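Local coordinates for GNA33 (Neisseria gonorrhoeae FA 1090, PDB 2G5D), which probably cleaves the glycosidic bond between MurNAc and GlcNAc in peptidoglycan as an exolytic transglycosylase, leaving a 1,6-anhydro bond in MurNAc, at residues D57-L62 against T88-F93; F65-A70 against G331-G336; G120-V125 against H241-G246; M335-G340 against Y387-G392; L353-A358 against R368-Q373. One frame throughout, in Å; residues are numbered along the deposited sequence.

Contact 1 (D57-L62 against T88-F93). Unlike the reference sequence in segment 88-93: I90 (reference Val).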
# COMPACT_ATOMS: atom_id res chain seq x y z
N ASP A 57 14.48 12.03 14.02
CA ASP A 57 15.55 11.31 13.36
C ASP A 57 15.47 11.66 11.87
O ASP A 57 14.94 10.89 11.03
CB ASP A 57 15.43 9.81 13.64
CG ASP A 57 16.68 9.04 13.26
OD1 ASP A 57 17.51 9.56 12.47
OD2 ASP A 57 16.83 7.93 13.75
N PHE A 58 15.97 12.86 11.55
CA PHE A 58 15.99 13.36 10.18
C PHE A 58 16.92 12.56 9.25
O PHE A 58 16.80 12.65 8.02
CB PHE A 58 16.40 14.85 10.15
CG PHE A 58 15.36 15.79 10.69
CD1 PHE A 58 15.56 16.40 11.93
CD2 PHE A 58 14.21 16.09 9.98
CE1 PHE A 58 14.61 17.30 12.46
CE2 PHE A 58 13.23 16.98 10.52
CZ PHE A 58 13.44 17.59 11.74
N ALA A 59 17.87 11.80 9.81
CA ALA A 59 18.68 10.91 8.96
C ALA A 59 17.77 9.86 8.31
O ALA A 59 17.86 9.58 7.10
CB ALA A 59 19.79 10.21 9.79
N LYS A 60 16.88 9.30 9.13
CA LYS A 60 15.94 8.30 8.67
C LYS A 60 14.93 8.88 7.66
O LYS A 60 14.66 8.24 6.64
CB LYS A 60 15.28 7.56 9.85
CG LYS A 60 16.17 6.46 10.40
CD LYS A 60 15.59 5.73 11.60
CE LYS A 60 16.66 4.88 12.31
NZ LYS A 60 17.94 5.66 12.60
N SER A 61 14.42 10.11 7.90
CA SER A 61 13.52 10.75 6.94
C SER A 61 14.24 11.01 5.64
O SER A 61 13.64 10.86 4.56
CB SER A 61 12.97 12.11 7.47
OG SER A 61 12.42 11.96 8.76
N LEU A 62 15.51 11.39 5.72
CA LEU A 62 16.33 11.61 4.50
C LEU A 62 16.54 10.32 3.71
O LEU A 62 16.38 10.33 2.49
CB LEU A 62 17.65 12.35 4.76
CG LEU A 62 18.55 12.66 3.54
CD1 LEU A 62 17.86 13.56 2.52
CD2 LEU A 62 19.86 13.27 3.97
N THR A 88 23.31 15.60 0.48
CA THR A 88 23.12 15.78 1.91
C THR A 88 23.56 14.53 2.72
O THR A 88 23.07 13.44 2.45
CB THR A 88 21.64 16.09 2.19
OG1 THR A 88 21.23 17.18 1.36
CG2 THR A 88 21.41 16.41 3.67
N PRO A 89 24.48 14.69 3.71
CA PRO A 89 24.90 13.52 4.50
C PRO A 89 23.74 12.84 5.23
O PRO A 89 22.80 13.51 5.68
CB PRO A 89 25.88 14.12 5.54
CG PRO A 89 26.36 15.36 4.91
CD PRO A 89 25.18 15.91 4.14
N ILE A 90 23.81 11.51 5.37
CA ILE A 90 22.80 10.79 6.14
C ILE A 90 23.08 10.96 7.63
O ILE A 90 23.66 10.06 8.27
CB ILE A 90 22.69 9.27 5.75
CG1 ILE A 90 22.50 9.12 4.24
CG2 ILE A 90 21.52 8.62 6.49
CD1 ILE A 90 21.09 9.41 3.74
N HIS A 91 22.67 12.13 8.14
CA HIS A 91 22.82 12.55 9.54
C HIS A 91 21.75 13.57 9.83
O HIS A 91 21.50 14.45 9.02
CB HIS A 91 24.18 13.20 9.80
CG HIS A 91 24.52 13.33 11.27
ND1 HIS A 91 23.93 14.27 12.09
CD2 HIS A 91 25.39 12.64 12.04
CE1 HIS A 91 24.40 14.13 13.31
NE2 HIS A 91 25.30 13.16 13.31
N SER A 92 21.12 13.44 11.00
CA SER A 92 20.03 14.30 11.42
C SER A 92 20.32 15.79 11.50
O SER A 92 19.40 16.59 11.35
CB SER A 92 19.51 13.83 12.77
OG SER A 92 19.01 12.53 12.63
N PHE A 93 21.58 16.16 11.73
CA PHE A 93 21.94 17.58 11.80
C PHE A 93 21.78 18.24 10.43
O PHE A 93 21.04 19.23 10.28
CB PHE A 93 23.35 17.79 12.36
CG PHE A 93 23.75 19.24 12.47
CD1 PHE A 93 23.23 20.04 13.49
CD2 PHE A 93 24.63 19.80 11.55
CE1 PHE A 93 23.59 21.38 13.61
CE2 PHE A 93 24.99 21.15 11.65
CZ PHE A 93 24.47 21.94 12.69

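Contact 2 (F65-A70 against G331-G336)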
# COMPACT_ATOMS: atom_id res chain seq x y z
N PHE A 65 13.20 9.74 1.97
CA PHE A 65 13.04 10.68 0.81
C PHE A 65 13.89 10.29 -0.41
O PHE A 65 13.41 10.36 -1.55
CB PHE A 65 13.31 12.15 1.21
CG PHE A 65 12.97 13.15 0.12
CD1 PHE A 65 11.65 13.32 -0.31
CD2 PHE A 65 13.97 13.90 -0.49
CE1 PHE A 65 11.34 14.23 -1.33
CE2 PHE A 65 13.68 14.82 -1.52
CZ PHE A 65 12.36 15.00 -1.93
N ARG A 66 15.15 9.92 -0.17
CA ARG A 66 16.10 9.46 -1.20
C ARG A 66 15.59 8.25 -1.97
O ARG A 66 15.77 8.18 -3.19
CB ARG A 66 17.48 9.12 -0.59
CG ARG A 66 18.46 10.30 -0.30
CD ARG A 66 19.87 9.72 -0.13
NE ARG A 66 20.85 10.69 0.37
CZ ARG A 66 22.15 10.43 0.53
NH1 ARG A 66 22.65 9.24 0.21
NH2 ARG A 66 22.96 11.37 1.01
N LEU A 67 14.97 7.29 -1.27
CA LEU A 67 14.34 6.14 -1.92
C LEU A 67 13.21 6.56 -2.89
O LEU A 67 13.11 6.05 -4.01
CB LEU A 67 13.82 5.13 -0.87
CG LEU A 67 14.82 4.39 0.02
CD1 LEU A 67 14.18 3.86 1.34
CD2 LEU A 67 15.48 3.25 -0.70
N GLY A 68 12.35 7.48 -2.46
CA GLY A 68 11.28 7.98 -3.32
C GLY A 68 11.81 8.71 -4.55
O GLY A 68 11.21 8.63 -5.61
N CYS A 69 12.96 9.38 -4.42
CA CYS A 69 13.58 10.16 -5.50
C CYS A 69 14.00 9.40 -6.74
O CYS A 69 14.09 10.01 -7.82
CB CYS A 69 14.74 11.02 -4.99
SG CYS A 69 14.23 12.48 -4.07
N ALA A 70 14.24 8.08 -6.62
CA ALA A 70 14.55 7.26 -7.81
C ALA A 70 13.51 7.49 -8.92
O ALA A 70 13.84 7.47 -10.11
CB ALA A 70 14.63 5.77 -7.46
N GLY A 331 6.17 3.65 -6.81
CA GLY A 331 6.95 2.69 -7.60
C GLY A 331 8.30 2.43 -6.98
O GLY A 331 9.21 1.88 -7.64
N THR A 332 8.44 2.83 -5.72
CA THR A 332 9.70 2.72 -4.97
C THR A 332 9.50 1.93 -3.67
O THR A 332 8.39 1.89 -3.12
CB THR A 332 10.35 4.12 -4.67
OG1 THR A 332 9.44 4.93 -3.90
CG2 THR A 332 10.72 4.84 -5.97
N PRO A 333 10.58 1.27 -3.18
CA PRO A 333 10.50 0.48 -1.94
C PRO A 333 10.26 1.27 -0.62
O PRO A 333 11.00 2.21 -0.29
CB PRO A 333 11.83 -0.29 -1.93
CG PRO A 333 12.77 0.53 -2.78
CD PRO A 333 11.91 1.16 -3.83
N LEU A 334 9.26 0.87 0.16
CA LEU A 334 8.91 1.63 1.36
C LEU A 334 9.83 1.28 2.55
O LEU A 334 10.20 0.11 2.75
CB LEU A 334 7.44 1.40 1.74
CG LEU A 334 6.37 1.63 0.67
CD1 LEU A 334 4.98 1.20 1.15
CD2 LEU A 334 6.37 3.07 0.23
N MET A 335 10.19 2.31 3.32
CA MET A 335 11.01 2.16 4.49
C MET A 335 10.11 2.12 5.71
O MET A 335 9.33 3.05 5.94
CB MET A 335 11.98 3.33 4.59
CG MET A 335 12.99 3.26 5.71
SD MET A 335 13.91 4.80 5.81
CE MET A 335 14.63 4.68 7.43
N GLY A 336 10.23 1.05 6.48
CA GLY A 336 9.47 0.88 7.72
C GLY A 336 9.55 2.07 8.65
O GLY A 336 10.66 2.57 8.94

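Contact 3 (G120-V125 against H241-G246)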
# COMPACT_ATOMS: atom_id res chain seq x y z
N GLY A 120 -2.68 1.81 10.34
CA GLY A 120 -1.37 1.21 10.11
C GLY A 120 -1.39 0.00 9.20
O GLY A 120 -2.34 -0.78 9.20
N TYR A 121 -0.35 -0.14 8.39
CA TYR A 121 -0.21 -1.35 7.58
C TYR A 121 1.21 -1.85 7.64
O TYR A 121 2.09 -1.15 8.14
CB TYR A 121 -0.69 -1.15 6.13
CG TYR A 121 0.11 -0.24 5.22
CD1 TYR A 121 0.72 -0.74 4.07
CD2 TYR A 121 0.21 1.14 5.47
CE1 TYR A 121 1.41 0.10 3.20
CE2 TYR A 121 0.89 1.98 4.61
CZ TYR A 121 1.50 1.46 3.49
OH TYR A 121 2.18 2.32 2.66
N TYR A 122 1.43 -3.05 7.11
CA TYR A 122 2.72 -3.72 7.22
C TYR A 122 2.94 -4.79 6.16
O TYR A 122 2.02 -5.16 5.42
CB TYR A 122 2.89 -4.31 8.63
CG TYR A 122 2.26 -5.67 8.84
CD1 TYR A 122 3.05 -6.80 9.05
CD2 TYR A 122 0.88 -5.82 8.85
CE1 TYR A 122 2.48 -8.04 9.23
CE2 TYR A 122 0.30 -7.05 9.04
CZ TYR A 122 1.10 -8.16 9.23
OH TYR A 122 0.50 -9.36 9.43
N GLU A 123 4.18 -5.28 6.09
CA GLU A 123 4.55 -6.37 5.21
C GLU A 123 4.65 -7.68 6.00
O GLU A 123 5.56 -7.85 6.82
CB GLU A 123 5.87 -6.05 4.49
CG GLU A 123 6.27 -7.16 3.49
CD GLU A 123 7.63 -6.94 2.86
OE1 GLU A 123 8.38 -6.06 3.31
OE2 GLU A 123 7.96 -7.68 1.91
N PRO A 124 3.72 -8.62 5.76
CA PRO A 124 3.80 -9.87 6.55
C PRO A 124 4.98 -10.78 6.19
O PRO A 124 5.42 -10.82 5.04
CB PRO A 124 2.47 -10.56 6.24
CG PRO A 124 2.04 -10.01 4.93
CD PRO A 124 2.59 -8.62 4.81
N VAL A 125 5.48 -11.48 7.21
CA VAL A 125 6.39 -12.63 7.06
C VAL A 125 5.58 -13.91 7.29
O VAL A 125 4.84 -14.02 8.25
CB VAL A 125 7.60 -12.55 8.05
CG1 VAL A 125 8.48 -13.82 7.99
CG2 VAL A 125 8.44 -11.36 7.73
N HIS A 241 -2.34 -11.62 0.72
CA HIS A 241 -3.13 -11.05 -0.37
C HIS A 241 -3.73 -9.70 0.04
O HIS A 241 -3.67 -8.74 -0.72
CB HIS A 241 -4.26 -12.00 -0.80
CG HIS A 241 -3.84 -13.07 -1.76
ND1 HIS A 241 -2.90 -14.04 -1.44
CD2 HIS A 241 -4.28 -13.38 -3.00
CE1 HIS A 241 -2.76 -14.87 -2.45
NE2 HIS A 241 -3.59 -14.49 -3.41
N ILE A 242 -4.25 -9.64 1.27
CA ILE A 242 -4.84 -8.41 1.81
C ILE A 242 -3.85 -7.25 1.93
O ILE A 242 -4.22 -6.09 1.70
CB ILE A 242 -5.61 -8.65 3.16
CG1 ILE A 242 -6.72 -9.69 2.97
CG2 ILE A 242 -6.23 -7.35 3.70
CD1 ILE A 242 -7.30 -10.21 4.26
N GLN A 243 -2.59 -7.54 2.27
CA GLN A 243 -1.55 -6.48 2.30
C GLN A 243 -0.93 -6.22 0.93
O GLN A 243 -0.41 -5.14 0.67
CB GLN A 243 -0.46 -6.77 3.34
CG GLN A 243 -0.94 -6.86 4.80
CD GLN A 243 -1.17 -5.51 5.51
OE1 GLN A 243 -0.92 -4.43 4.96
NE2 GLN A 243 -1.65 -5.59 6.74
N GLY A 244 -0.97 -7.22 0.05
CA GLY A 244 -0.54 -7.04 -1.33
C GLY A 244 0.90 -7.44 -1.59
O GLY A 244 1.34 -7.52 -2.75
N SER A 245 1.64 -7.67 -0.51
CA SER A 245 3.01 -8.16 -0.61
C SER A 245 3.39 -8.92 0.65
O SER A 245 2.71 -8.87 1.67
CB SER A 245 3.98 -6.99 -0.83
OG SER A 245 3.88 -6.08 0.25
N GLY A 246 4.48 -9.66 0.56
CA GLY A 246 4.95 -10.37 1.71
C GLY A 246 6.29 -11.01 1.48
O GLY A 246 6.95 -10.76 0.47

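Contact 4 (M335-G340 against Y387-G392)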
# COMPACT_ATOMS: atom_id res chain seq x y z
N MET A 335 10.19 2.31 3.32
CA MET A 335 11.01 2.16 4.49
C MET A 335 10.11 2.12 5.71
O MET A 335 9.33 3.05 5.94
CB MET A 335 11.98 3.33 4.59
CG MET A 335 12.99 3.26 5.71
SD MET A 335 13.91 4.80 5.81
CE MET A 335 14.63 4.68 7.43
N GLY A 336 10.23 1.05 6.48
CA GLY A 336 9.47 0.88 7.72
C GLY A 336 9.55 2.07 8.65
O GLY A 336 10.66 2.57 8.94
N GLU A 337 8.36 2.54 9.07
CA GLU A 337 8.20 3.65 10.03
C GLU A 337 8.40 5.07 9.50
O GLU A 337 8.19 6.03 10.26
CB GLU A 337 9.09 3.46 11.24
CG GLU A 337 8.61 2.41 12.19
CD GLU A 337 9.57 2.21 13.33
OE1 GLU A 337 10.18 1.15 13.39
OE2 GLU A 337 9.73 3.12 14.17
N TYR A 338 8.79 5.18 8.22
CA TYR A 338 9.16 6.43 7.56
C TYR A 338 8.48 6.59 6.20
O TYR A 338 8.90 7.38 5.36
CB TYR A 338 10.70 6.57 7.47
CG TYR A 338 11.24 6.92 8.84
CD1 TYR A 338 11.67 5.93 9.73
CD2 TYR A 338 11.24 8.25 9.26
CE1 TYR A 338 12.09 6.28 11.03
CE2 TYR A 338 11.66 8.60 10.54
CZ TYR A 338 12.07 7.64 11.41
OH TYR A 338 12.48 8.06 12.66
N ALA A 339 7.41 5.83 6.01
CA ALA A 339 6.58 5.93 4.81
C ALA A 339 5.11 5.76 5.17
O ALA A 339 4.76 5.17 6.20
CB ALA A 339 7.00 4.90 3.75
N GLY A 340 4.25 6.33 4.35
CA GLY A 340 2.82 6.18 4.55
C GLY A 340 2.01 6.23 3.29
O GLY A 340 2.51 6.67 2.25
N TYR A 387 -0.11 4.31 8.00
CA TYR A 387 1.25 4.42 8.48
C TYR A 387 1.96 3.08 8.23
O TYR A 387 1.50 2.05 8.74
CB TYR A 387 1.21 4.79 9.97
CG TYR A 387 2.55 5.07 10.56
CD1 TYR A 387 3.07 6.36 10.58
CD2 TYR A 387 3.32 4.06 11.11
CE1 TYR A 387 4.34 6.62 11.11
CE2 TYR A 387 4.58 4.31 11.64
CZ TYR A 387 5.08 5.58 11.64
OH TYR A 387 6.31 5.83 12.18
N PHE A 388 3.02 3.07 7.42
CA PHE A 388 3.69 1.82 7.10
C PHE A 388 4.68 1.43 8.20
O PHE A 388 5.66 2.13 8.44
CB PHE A 388 4.36 1.83 5.70
CG PHE A 388 5.03 0.53 5.36
CD1 PHE A 388 4.29 -0.64 5.23
CD2 PHE A 388 6.41 0.47 5.20
CE1 PHE A 388 4.90 -1.84 4.95
CE2 PHE A 388 7.02 -0.72 4.92
CZ PHE A 388 6.27 -1.88 4.78
N TRP A 389 4.40 0.31 8.86
CA TRP A 389 5.21 -0.11 10.00
C TRP A 389 6.45 -0.94 9.69
O TRP A 389 7.33 -1.05 10.54
CB TRP A 389 4.34 -0.79 11.06
CG TRP A 389 3.62 0.20 11.93
CD1 TRP A 389 2.28 0.53 11.88
CD2 TRP A 389 4.19 0.99 12.98
NE1 TRP A 389 1.99 1.48 12.85
CE2 TRP A 389 3.14 1.76 13.54
CE3 TRP A 389 5.48 1.12 13.51
CZ2 TRP A 389 3.36 2.67 14.59
CZ3 TRP A 389 5.69 2.01 14.58
CH2 TRP A 389 4.64 2.77 15.10
N GLY A 390 6.57 -1.45 8.47
CA GLY A 390 7.70 -2.29 8.10
C GLY A 390 7.29 -3.74 7.98
O GLY A 390 6.10 -4.05 7.88
N TYR A 391 8.28 -4.62 8.03
CA TYR A 391 8.07 -6.04 7.79
C TYR A 391 8.15 -6.84 9.09
O TYR A 391 8.84 -6.45 10.02
CB TYR A 391 9.06 -6.55 6.72
CG TYR A 391 10.32 -7.24 7.24
CD1 TYR A 391 11.55 -6.56 7.31
CD2 TYR A 391 10.30 -8.59 7.60
CE1 TYR A 391 12.72 -7.22 7.76
CE2 TYR A 391 11.44 -9.25 8.05
CZ TYR A 391 12.65 -8.56 8.13
OH TYR A 391 13.77 -9.26 8.58
N GLY A 392 7.44 -7.97 9.14
CA GLY A 392 7.55 -8.88 10.26
C GLY A 392 6.43 -8.81 11.27
O GLY A 392 5.51 -7.99 11.14

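Contact 5 (L353-A358 against R368-Q373)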
# COMPACT_ATOMS: atom_id res chain seq x y z
N LEU A 353 5.89 14.25 4.82
CA LEU A 353 4.61 14.45 5.48
C LEU A 353 4.84 14.27 6.97
O LEU A 353 5.21 13.20 7.42
CB LEU A 353 3.60 13.43 4.93
CG LEU A 353 2.06 13.53 4.79
CD1 LEU A 353 1.38 12.79 5.92
CD2 LEU A 353 1.46 14.93 4.61
N PHE A 354 4.65 15.35 7.73
CA PHE A 354 4.73 15.25 9.18
C PHE A 354 3.40 14.81 9.78
O PHE A 354 2.36 15.41 9.51
CB PHE A 354 5.18 16.57 9.78
CG PHE A 354 5.71 16.43 11.15
CD1 PHE A 354 7.09 16.30 11.36
CD2 PHE A 354 4.85 16.41 12.25
CE1 PHE A 354 7.61 16.16 12.66
CE2 PHE A 354 5.36 16.28 13.54
CZ PHE A 354 6.74 16.14 13.74
N VAL A 355 3.46 13.75 10.60
CA VAL A 355 2.29 13.17 11.25
C VAL A 355 2.48 13.25 12.75
O VAL A 355 3.44 12.72 13.30
CB VAL A 355 2.02 11.69 10.80
CG1 VAL A 355 0.74 11.11 11.48
CG2 VAL A 355 1.87 11.61 9.33
N ALA A 356 1.57 13.99 13.38
CA ALA A 356 1.40 14.07 14.81
C ALA A 356 0.24 13.17 15.22
O ALA A 356 -0.93 13.44 14.93
CB ALA A 356 1.11 15.53 15.21
N THR A 357 0.55 12.07 15.91
CA THR A 357 -0.48 11.13 16.31
C THR A 357 -0.18 10.47 17.66
O THR A 357 0.56 11.03 18.47
CB THR A 357 -0.85 10.14 15.13
OG1 THR A 357 -1.96 9.30 15.50
CG2 THR A 357 0.33 9.30 14.68
N ALA A 358 -0.78 9.31 17.91
CA ALA A 358 -0.45 8.52 19.09
C ALA A 358 0.08 7.15 18.67
O ALA A 358 -0.43 6.53 17.73
CB ALA A 358 -1.66 8.37 19.98
N ARG A 368 6.40 12.22 13.61
CA ARG A 368 7.33 11.65 12.66
C ARG A 368 7.28 12.38 11.33
O ARG A 368 6.21 12.61 10.81
CB ARG A 368 6.96 10.17 12.41
CG ARG A 368 7.25 9.21 13.58
CD ARG A 368 8.58 8.51 13.37
NE ARG A 368 9.07 7.94 14.62
CZ ARG A 368 8.87 6.68 15.02
NH1 ARG A 368 8.17 5.80 14.29
NH2 ARG A 368 9.37 6.30 16.21
N LEU A 369 8.44 12.74 10.79
CA LEU A 369 8.50 13.14 9.38
C LEU A 369 8.63 11.90 8.52
O LEU A 369 9.74 11.35 8.36
CB LEU A 369 9.65 14.11 9.09
CG LEU A 369 9.65 14.64 7.65
CD1 LEU A 369 8.36 15.41 7.38
CD2 LEU A 369 10.87 15.53 7.45
N ILE A 370 7.50 11.48 7.95
CA ILE A 370 7.44 10.35 6.99
C ILE A 370 7.39 10.84 5.55
O ILE A 370 7.30 12.02 5.32
CB ILE A 370 6.26 9.41 7.31
CG1 ILE A 370 4.92 10.05 6.97
CG2 ILE A 370 6.35 8.98 8.82
CD1 ILE A 370 3.77 9.09 6.77
N MET A 371 7.47 9.92 4.59
CA MET A 371 7.28 10.23 3.18
C MET A 371 5.99 9.59 2.68
O MET A 371 5.71 8.42 2.93
CB MET A 371 8.49 9.77 2.36
CG MET A 371 9.84 10.30 2.90
SD MET A 371 10.05 12.09 2.75
CE MET A 371 10.54 12.41 4.44
N ALA A 372 5.19 10.40 1.99
CA ALA A 372 3.91 10.00 1.42
C ALA A 372 4.15 9.40 0.04
O ALA A 372 4.14 10.11 -0.98
CB ALA A 372 3.00 11.20 1.34
N GLN A 373 4.39 8.09 0.02
CA GLN A 373 4.91 7.43 -1.17
C GLN A 373 3.98 6.31 -1.66
O GLN A 373 4.31 5.57 -2.60
CB GLN A 373 6.29 6.87 -0.85
CG GLN A 373 7.36 7.93 -0.62
CD GLN A 373 8.67 7.31 -0.17
OE1 GLN A 373 8.68 6.17 0.28
NE2 GLN A 373 9.76 8.06 -0.27

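Contact 1 (D57-L62 against T88-F93)
S92 reaches across to the first turn of helix 58-72 and A59 N donates to its OG, at 3.1 Å and an N-H...O angle of 155°. The hydroxyl lies beside its own backbone N, anti to the carbonyl carbon (chi1 -62°), which carries OG over the amide end of the neighbouring helix. A59 CB rests on the same side chain, 3.7 Å from S92 OG. Further along, L62 pushes CD2 into the loop 88-90, 3.5 Å from T88 CG2 and 3.4 Å from P89 O. I90, which differs from the reference sequence and centres an inverse gamma turn, meets A59 CB with CG2 and L62 CD2 with CD1, both at 4.1 Å.

Behind this shell, each helix start is fixed by its own cap. D57 accepts weakly from K60 N through OD1 and forms a salt bridge from OD2 to K60 NZ. H91 takes F93 N on ND1 at 3.0 Å, nearly in the ring plane. T88 OG1 is bonded to Q84 O, and F58 turns its ring onto A95 and F99 of helix 92-102. The arrangement is that of two N-capped helix starts packed together, one serine adding an acceptor to the partner's first turn.

Contact 2 (F65-A70 against G331-G336)
T332 sets its side chain against the backbone of helix 58-72, and this meeting of a threonine with a helix surface is the closest part of the contact. Its methyl CG2 lies 3.3 Å from L67 O, while OG1 approaches G68 CA at 3.6 Å. With chi1 at 59°, OG1 sits between the backbone N and the carbonyl carbon, and CG2, anti to the carbonyl carbon, is the branch that rests on L67 O. G68 and T332 have the nearest pair of CA atoms, 5.7 Å apart. A70 CB, one turn on from L67, adds a looser touch on the same methyl.

The apolar share belongs to L67, which buries more surface here than any other residue. Its CD1 touches M335 CB at 4.0 Å, the two side chains crossing at about a right angle, and its CD2 stands 4.4 Å from P333 CG.

These contacts lay the loop between strands 313-317 and 339-342 against one side of helix 58-72. Elsewhere on its surface the helix is tied by the disulfide of C69 with C82 and by F65, whose side chain packs on V81 and A85 of helix 79-86.

Polar atoms are present but the contact is held by packing. P333 O is buried 3.9 Å from L67 CD1 and has no hydrogen-bonding partner in the model. Beyond CG the chain of M335 is extended; it leads away from L67 and touches K60, Q63 and S64 of the same helix.

Contact 3 (G120-V125 against H241-G246)
Q243, the last helical residue of helix 234-243, sets its side chain across Y122, at about a right angle to that side chain, and buries more surface than any other residue here. The chain bends at chi2 (-80°), which turns CD back toward the strand and sets the amide beside the backbone of Y122. Y122 N donates to Q243 OE1 in a weak bond, long at 3.5 Å though nearly straight at 167°. The same oxygen lies 3.1 Å from Y122 O, an approach of two acceptors that should be mildly unfavourable. OE1 is also at the edge of the Y121 ring, near its plane. On the far end of the amide, NE2 comes 3.3 Å from Y122 CD2, and the amide plane stands 70° from that ring.

Strand 116-129 pairs in parallel with strand 384-391, through backbone bonds of Y121 and E123. At Q243 the helix ends and G244 takes positive phi. The end of helix 234-243 is thereby docked beside strand 116-129, just before the chain enters strand 246-249.

P124 is the second main contributor. Its CD sits 3.9 Å from Q243 CB and 3.2 Å from S245 O, a carbonyl buried here with no partner in the model. G246 contributes backbone alone, its CA lying 3.4 Å from P124 O. G246 O and E123 OE2, both acceptors, are merely near each other; the carboxylate has its partner in R247, which forms a salt bridge with E123 OE1.

Contact 4 (M335-G340 against Y387-G392)
E337 and F388 are joined by the shorter of the two backbone bonds here: E337 N donates to F388 O at 2.8 Å. The second runs the other way, from F388 N to A339 O at 3.0 Å, so both polar backbone atoms of F388 are used by the segment 335-340. The N-H of Y338, last residue of a type II turn from M335, is satisfied by M335 O. Both segments fall in the 3D domain range, and their pairing is consistent with the double-psi beta-barrel of this family.

Around the turn, G336 and G390 meet CA to CA at 3.7 Å, an approach with little space for a beta carbon on either. The F388 ring, its CG anti to the backbone N (chi1 -179°), has G390 N over the centre of one face and M335 O at its edge. E337 CG packs 3.6 Å from W389 CE3, with the carboxylate and ring planes 38° apart.

The polar ends find partners farther out. E337 OE2 makes a salt bridge to R368 NH1, which also bonds to Y387 OH, and W389 NE1 donates to Q402 OE1. One guanidinium thus serves both sides of the contact, and its positive charge would be expected to favour the ionised form of E337.

Contact 5 (L353-A358 against R368-Q373)
L353 and I370 form the tightest end of this antiparallel hairpin, where L353 N donates to I370 O at 2.7 Å and I370 N returns a bond to L353 O at 2.9 Å. Two more bonds join V355 and R368, the one from V355 N to R368 O being the straightest of the four at 170°. Between these pairs, F354 and L369 face each other as a non-hydrogen-bonded pair with CA atoms 4.3 Å apart. F354 CA also points its hydrogen at R368 O, 3.4 Å away, and the same oxygen stands over one face of the F354 ring toward its rim. L369 CD1 tucks in 3.7 Å from F354 N.

On the face carrying L353, V355 and I370 the side chains are close too. CG1 of I370, placed between backbone N and carbonyl carbon (chi1 72°), lies 3.2 Å from L353 O, and its CD1 reaches V355 CG2. V385 of strand 384-391 covers all three residues, as is consistent with a barrel of the double-psi type.

The short segments' axes lie 132° apart; pairing continues beyond them, T357 bonding to L366, and T357 OG1 also bonds T404 and T405 of strand 403-413. R368 is partly exposed, and its polar end bonds outside the hairpin, to Y387. The chemistry is therefore divided: backbone bonds and hydrocarbon hold the buried part, while the charge at its margin is met by groups outside the hairpin.

Contacts 1 and 2 share helix 58-72, with centres 14 Å apart, and their segments alternate along the chain. Contact 4 takes up M335 and G336 where contact 2 leaves off. It encloses contact 5 in sequence, all four segments falling in the 3D domain range; strands 339-342 and 365-375, neighbours in the sheet, join the two. Contact 3, in the range of the MltA-specific insert, is about 27 Å from contact 1 between centres, yet touches contact 4 directly. Helix 58-72 is thus tied to the 3D-domain strands, and strand 384-391 lies beside strand 116-129, most of which falls in the insert range, so the two regions meet through backbone pairing.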